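Local coordinates for protein metallophosphoesterase (Sphaerobacter thermophilus, PDB 3RQZ) that binds two zinc ions at a calcineurin-like metallophosphoesterase site and probably acts as a phosphatase of the YfcE family, at residues A[178-183]-A[209-214]; A[112-117]-A[141-146]. All blocks are in the same frame, centred on the assembly; numbering follows the deposited sequence.

Overall arrangement
Contacts 1 and 2 lie in series along the chain, their centres about 13 Å apart, and each belongs to a different sheet. Contact 1 closes the outer edge of one mixed sheet, where strand 176-178 meets strand 212-218; contact 2 pairs the parallel strands 113-116 and 145-147 of the other. Arg183, at the end of the loop of contact 1, ties them together: its NH2 is 2.6 Å from Phe141 O and 3.1 Å from Thr143 O, probable hydrogen bonds both. Contact 1 is away from the metal site. Contact 2 lies nearer, the side chain of Val116 being about 8 Å from that of the zinc ligand His150 and about 11 Å from a zinc ion.

Contact 1: A[178-183]-A[209-214]; sequences DVSSGR and DAQRVT
Gln211 reaches across to Ser180: OE1 lies 3.6 Å from Ser180 CA and NE2 3.8 Å from Ser180 OG, a van der Waals contact of the amide against the serine. Its CG is anti to the carbonyl carbon (chi1 -59°), from where the extended chain carries the amide over to Ser180. Glutamine suits this place because its CB and amide group lie against Ser180 while the polar end stays at the partly exposed surface. Val179 N donates to Gln211 O at 2.9 Å, the donor standing above the carbonyl plane. Val179 CG2 sits 3.3 Å from the same oxygen, and its CG1 meets Val213 CG2 at 4.2 Å, two branched side chains crossing obliquely. Asp178 shapes the turn: OD1 takes Ser180 OG on its syn lone pair at 2.6 Å and Ser180 N on the anti side, 28° out of the carboxylate plane, an Asx turn. An alanine in place of Gln211 removes the amide from Ser180 and would probably leave the serine more open to solvent, CB alone remaining beside it. Arg212, which with Gln211 faces Glu207 in a G1 beta bulge, forms an antiparallel non-hydrogen-bonded pair with Asp178. The chemistry implies an edge strand ended by a carboxylate that grips the turn twice, with Val179 and Val213 meeting on the buried side.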
loop_
_atom_site.group_PDB
_atom_site.type_symbol
_atom_site.label_atom_id
_atom_site.label_comp_id
_atom_site.label_asym_id
_atom_site.label_seq_id
_atom_site.Cartn_x
_atom_site.Cartn_y
_atom_site.Cartn_z
ATOM N N ASP A 178 -16.993 -10.095 5.624
ATOM C CA ASP A 178 -17.043 -11.534 5.841
ATOM C C ASP A 178 -16.471 -12.229 4.596
ATOM O O ASP A 178 -17.105 -12.250 3.550
ATOM C CB ASP A 178 -18.524 -11.934 6.081
ATOM C CG ASP A 178 -18.723 -13.422 6.370
ATOM O OD1 ASP A 178 -17.784 -14.229 6.221
ATOM O OD2 ASP A 178 -19.865 -13.794 6.754
ATOM N N VAL A 179 -15.264 -12.784 4.698
ATOM C CA VAL A 179 -14.674 -13.484 3.559
ATOM C C VAL A 179 -14.860 -15.011 3.628
ATOM O O VAL A 179 -14.097 -15.742 2.996
ATOM C CB VAL A 179 -13.169 -13.117 3.348
ATOM C CG1 VAL A 179 -12.999 -11.629 3.025
ATOM C CG2 VAL A 179 -12.331 -13.487 4.571
ATOM N N SER A 180 -15.865 -15.471 4.393
ATOM C CA SER A 180 -16.179 -16.915 4.574
ATOM C C SER A 180 -16.351 -17.691 3.295
ATOM O O SER A 180 -15.801 -18.788 3.145
ATOM C CB SER A 180 -17.476 -17.118 5.371
ATOM O OG SER A 180 -17.293 -16.760 6.711
ATOM N N SER A 181 -17.160 -17.170 2.388
ATOM C CA SER A 181 -17.408 -17.911 1.162
ATOM C C SER A 181 -17.078 -17.115 -0.090
ATOM O O SER A 181 -17.266 -15.895 -0.146
ATOM C CB SER A 181 -18.843 -18.432 1.121
ATOM O OG SER A 181 -19.719 -17.391 1.463
ATOM N N GLY A 182 -16.576 -17.825 -1.097
ATOM C CA GLY A 182 -16.195 -17.190 -2.349
ATOM C C GLY A 182 -14.820 -16.567 -2.252
ATOM O O GLY A 182 -14.254 -16.363 -1.165
ATOM N N ARG A 183 -14.288 -16.226 -3.403
ATOM C CA ARG A 183 -12.960 -15.674 -3.481
ATOM C C ARG A 183 -13.077 -14.151 -3.574
ATOM O O ARG A 183 -14.078 -13.654 -4.087
ATOM C CB ARG A 183 -12.297 -16.251 -4.712
ATOM C CG ARG A 183 -12.361 -17.774 -4.746
ATOM C CD ARG A 183 -11.882 -18.264 -6.101
ATOM N NE ARG A 183 -10.488 -17.983 -6.205
ATOM C CZ ARG A 183 -9.845 -17.583 -7.295
ATOM N NH1 ARG A 183 -10.457 -17.401 -8.464
ATOM N NH2 ARG A 183 -8.557 -17.371 -7.182
ATOM N N ASP A 209 -8.691 -16.535 11.104
ATOM C CA ASP A 209 -9.444 -17.551 11.845
ATOM C C ASP A 209 -10.928 -17.174 11.917
ATOM O O ASP A 209 -11.790 -18.050 11.951
ATOM C CB ASP A 209 -8.879 -17.770 13.262
ATOM C CG ASP A 209 -9.659 -18.842 14.055
ATOM O OD1 ASP A 209 -9.438 -20.047 13.822
ATOM O OD2 ASP A 209 -10.509 -18.478 14.904
ATOM N N ALA A 210 -11.224 -15.875 11.958
ATOM C CA ALA A 210 -12.613 -15.427 12.012
ATOM C C ALA A 210 -13.165 -15.209 10.608
ATOM O O ALA A 210 -14.335 -14.889 10.457
ATOM C CB ALA A 210 -12.743 -14.146 12.850
ATOM N N GLN A 211 -12.308 -15.366 9.597
ATOM C CA GLN A 211 -12.642 -15.125 8.175
ATOM C C GLN A 211 -13.220 -13.741 7.922
ATOM O O GLN A 211 -14.250 -13.587 7.267
ATOM C CB GLN A 211 -13.555 -16.214 7.628
ATOM C CG GLN A 211 -12.918 -17.573 7.749
ATOM C CD GLN A 211 -13.783 -18.647 7.196
ATOM O OE1 GLN A 211 -13.649 -19.023 6.032
ATOM N NE2 GLN A 211 -14.698 -19.153 8.023
ATOM N N ARG A 212 -12.503 -12.740 8.416
ATOM C CA ARG A 212 -13.004 -11.385 8.498
ATOM C C ARG A 212 -11.892 -10.413 8.103
ATOM O O ARG A 212 -10.728 -10.602 8.481
ATOM C CB ARG A 212 -13.460 -11.142 9.935
ATOM C CG ARG A 212 -13.725 -9.722 10.330
ATOM C CD ARG A 212 -13.869 -9.626 11.836
ATOM N NE ARG A 212 -14.951 -10.460 12.316
ATOM C CZ ARG A 212 -15.019 -10.988 13.537
ATOM N NH1 ARG A 212 -14.034 -10.795 14.413
ATOM N NH2 ARG A 212 -16.060 -11.735 13.872
ATOM N N VAL A 213 -12.256 -9.394 7.330
ATOM C CA VAL A 213 -11.367 -8.248 7.045
ATOM C C VAL A 213 -12.115 -6.987 7.493
ATOM O O VAL A 213 -13.283 -6.799 7.136
ATOM C CB VAL A 213 -11.008 -8.145 5.549
ATOM C CG1 VAL A 213 -10.265 -6.814 5.218
ATOM C CG2 VAL A 213 -10.186 -9.356 5.102
ATOM N N THR A 214 -11.469 -6.158 8.307
ATOM C CA THR A 214 -12.076 -4.899 8.770
ATOM C C THR A 214 -11.256 -3.715 8.226
ATOM O O THR A 214 -10.014 -3.710 8.300
ATOM C CB THR A 214 -12.200 -4.833 10.298
ATOM O OG1 THR A 214 -12.837 -6.022 10.777
ATOM C CG2 THR A 214 -13.080 -3.619 10.721
#

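Contact 2: A[112-117]-A[141-146]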
loop_
_atom_site.group_PDB
_atom_site.type_symbol
_atom_site.label_atom_id
_atom_site.label_comp_id
_atom_site.label_asym_id
_atom_site.label_seq_id
_atom_site.Cartn_x
_atom_site.Cartn_y
_atom_site.Cartn_z
ATOM N N ASP A 112 -3.979 -19.554 2.087
ATOM C CA ASP A 112 -5.193 -18.978 1.481
ATOM C C ASP A 112 -5.025 -17.582 0.868
ATOM O O ASP A 112 -6.013 -16.964 0.462
ATOM C CB ASP A 112 -6.325 -18.964 2.502
ATOM C CG ASP A 112 -6.889 -20.340 2.762
ATOM O OD1 ASP A 112 -6.617 -21.281 1.964
ATOM O OD2 ASP A 112 -7.613 -20.479 3.777
ATOM N N TRP A 113 -3.801 -17.066 0.783
ATOM C CA TRP A 113 -3.661 -15.717 0.211
ATOM C C TRP A 113 -2.534 -15.506 -0.774
ATOM O O TRP A 113 -1.507 -16.131 -0.682
ATOM C CB TRP A 113 -3.612 -14.632 1.301
ATOM C CG TRP A 113 -2.724 -14.955 2.446
ATOM C CD1 TRP A 113 -1.381 -14.727 2.537
ATOM C CD2 TRP A 113 -3.123 -15.559 3.695
ATOM N NE1 TRP A 113 -0.909 -15.165 3.773
ATOM C CE2 TRP A 113 -1.961 -15.672 4.498
ATOM C CE3 TRP A 113 -4.345 -16.029 4.197
ATOM C CZ2 TRP A 113 -1.986 -16.231 5.791
ATOM C CZ3 TRP A 113 -4.376 -16.584 5.488
ATOM C CH2 TRP A 113 -3.196 -16.673 6.269
ATOM N N THR A 114 -2.775 -14.603 -1.725
ATOM C CA THR A 114 -1.785 -14.154 -2.673
ATOM C C THR A 114 -1.698 -12.664 -2.423
ATOM O O THR A 114 -2.746 -12.013 -2.162
ATOM C CB THR A 114 -2.243 -14.432 -4.126
ATOM O OG1 THR A 114 -2.380 -15.853 -4.310
ATOM C CG2 THR A 114 -1.237 -13.851 -5.134
ATOM N N VAL A 115 -0.472 -12.115 -2.458
ATOM C CA VAL A 115 -0.275 -10.681 -2.190
ATOM C C VAL A 115 0.648 -10.084 -3.265
ATOM O O VAL A 115 1.743 -10.630 -3.528
ATOM C CB VAL A 115 0.366 -10.442 -0.800
ATOM C CG1 VAL A 115 0.590 -8.882 -0.587
ATOM C CG2 VAL A 115 -0.500 -11.061 0.322
ATOM N N VAL A 116 0.180 -9.011 -3.906
ATOM C CA VAL A 116 0.913 -8.277 -4.936
ATOM C C VAL A 116 0.626 -6.781 -4.746
ATOM O O VAL A 116 -0.317 -6.373 -4.051
ATOM C CB VAL A 116 0.469 -8.664 -6.388
ATOM C CG1 VAL A 116 0.910 -10.114 -6.747
ATOM C CG2 VAL A 116 -1.085 -8.518 -6.549
ATOM N N HIS A 117 1.450 -5.950 -5.367
ATOM C CA HIS A 117 1.224 -4.540 -5.278
ATOM C C HIS A 117 0.066 -4.104 -6.175
ATOM O O HIS A 117 -0.753 -3.279 -5.786
ATOM C CB HIS A 117 2.487 -3.787 -5.710
ATOM C CG HIS A 117 2.317 -2.305 -5.665
ATOM N ND1 HIS A 117 2.152 -1.629 -4.477
ATOM C CD2 HIS A 117 2.262 -1.371 -6.649
ATOM C CE1 HIS A 117 2.002 -0.337 -4.730
ATOM N NE2 HIS A 117 2.073 -0.155 -6.041
ATOM N N PHE A 141 -4.930 -15.840 -9.939
ATOM C CA PHE A 141 -4.464 -16.365 -8.664
ATOM C C PHE A 141 -5.335 -17.555 -8.305
ATOM O O PHE A 141 -6.474 -17.641 -8.768
ATOM C CB PHE A 141 -4.428 -15.294 -7.555
ATOM C CG PHE A 141 -5.787 -14.835 -7.083
ATOM C CD1 PHE A 141 -6.513 -13.884 -7.801
ATOM C CD2 PHE A 141 -6.334 -15.358 -5.905
ATOM C CE1 PHE A 141 -7.778 -13.428 -7.341
ATOM C CE2 PHE A 141 -7.587 -14.930 -5.435
ATOM C CZ PHE A 141 -8.326 -13.966 -6.163
ATOM N N ASP A 142 -4.802 -18.462 -7.493
ATOM C CA ASP A 142 -5.454 -19.736 -7.217
ATOM C C ASP A 142 -5.674 -19.959 -5.701
ATOM O O ASP A 142 -5.797 -21.078 -5.234
ATOM C CB ASP A 142 -4.635 -20.875 -7.850
ATOM C CG ASP A 142 -3.166 -20.887 -7.386
ATOM O OD1 ASP A 142 -2.787 -20.105 -6.489
ATOM O OD2 ASP A 142 -2.369 -21.697 -7.921
ATOM N N THR A 143 -5.706 -18.875 -4.939
ATOM C CA THR A 143 -5.987 -18.961 -3.522
ATOM C C THR A 143 -7.381 -18.335 -3.301
ATOM O O THR A 143 -7.882 -17.640 -4.171
ATOM C CB THR A 143 -4.949 -18.169 -2.723
ATOM O OG1 THR A 143 -4.804 -16.862 -3.305
ATOM C CG2 THR A 143 -3.600 -18.876 -2.754
ATOM N N PRO A 144 -7.998 -18.578 -2.139
ATOM C CA PRO A 144 -9.258 -17.911 -1.841
ATOM C C PRO A 144 -9.144 -16.390 -1.886
ATOM O O PRO A 144 -10.069 -15.732 -2.344
ATOM C CB PRO A 144 -9.564 -18.385 -0.418
ATOM C CG PRO A 144 -8.872 -19.695 -0.316
ATOM C CD PRO A 144 -7.597 -19.484 -1.048
ATOM N N LEU A 145 -8.008 -15.820 -1.471
ATOM C CA LEU A 145 -7.925 -14.352 -1.337
ATOM C C LEU A 145 -6.726 -13.791 -2.095
ATOM O O LEU A 145 -5.686 -14.450 -2.151
ATOM C CB LEU A 145 -7.813 -13.976 0.148
ATOM C CG LEU A 145 -8.866 -14.441 1.160
ATOM C CD1 LEU A 145 -8.399 -13.970 2.521
ATOM C CD2 LEU A 145 -10.273 -13.903 0.846
ATOM N N CYS A 146 -6.899 -12.618 -2.720
ATOM C CA CYS A 146 -5.770 -11.813 -3.259
ATOM C C CYS A 146 -5.811 -10.386 -2.721
ATOM O O CYS A 146 -6.846 -9.688 -2.844
ATOM C CB CYS A 146 -5.783 -11.765 -4.792
ATOM S SG CYS A 146 -4.246 -11.042 -5.497
HETATM O O HOH W 1 -1.899 -17.471 -6.482
#
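Chi1 of Thr114, -63°, puts OG1 beside its own backbone N, while chi1 of Thr143, 49°, sets OG1 between its backbone N and carbonyl carbon; the two hydroxyls meet in a hydrogen bond, Thr114 OG1 to Thr143 OG1 2.8 Å, their side chains crossing at a slant. Thr143 OG1 donates to Leu145 O at 2.8 Å, from above the carbonyl plane. Thr114 N reaches that oxygen from the opposite face, so two donors grip one acceptor. Threonine suits both places: a hydroxyl for the polar cluster, a methyl for the packing around it. A water bonded to Thr114 OG1 donates to Asp142 OD1 and carries the network outward. Leu145 N donates to Asp112 O at 3.0 Å, and Pro144, with no N-H to offer, lays CD 3.3 Å from the same oxygen. Farther along, Cys146 CA makes a C-H...O contact with Thr114 O, and its SG packs 4.2 Å from Val116 CG2. Cys146 CB lies over the centre of one face of the Phe141 ring. Strands 113-116 and 145-147 are the two strands of a beta-alpha-beta unit, joined through helix 131-137. Within this largely buried pairing, the threonine hydroxyls supplement the backbone bonds, while sulfur and valine continue the packing in the direction of the zinc site.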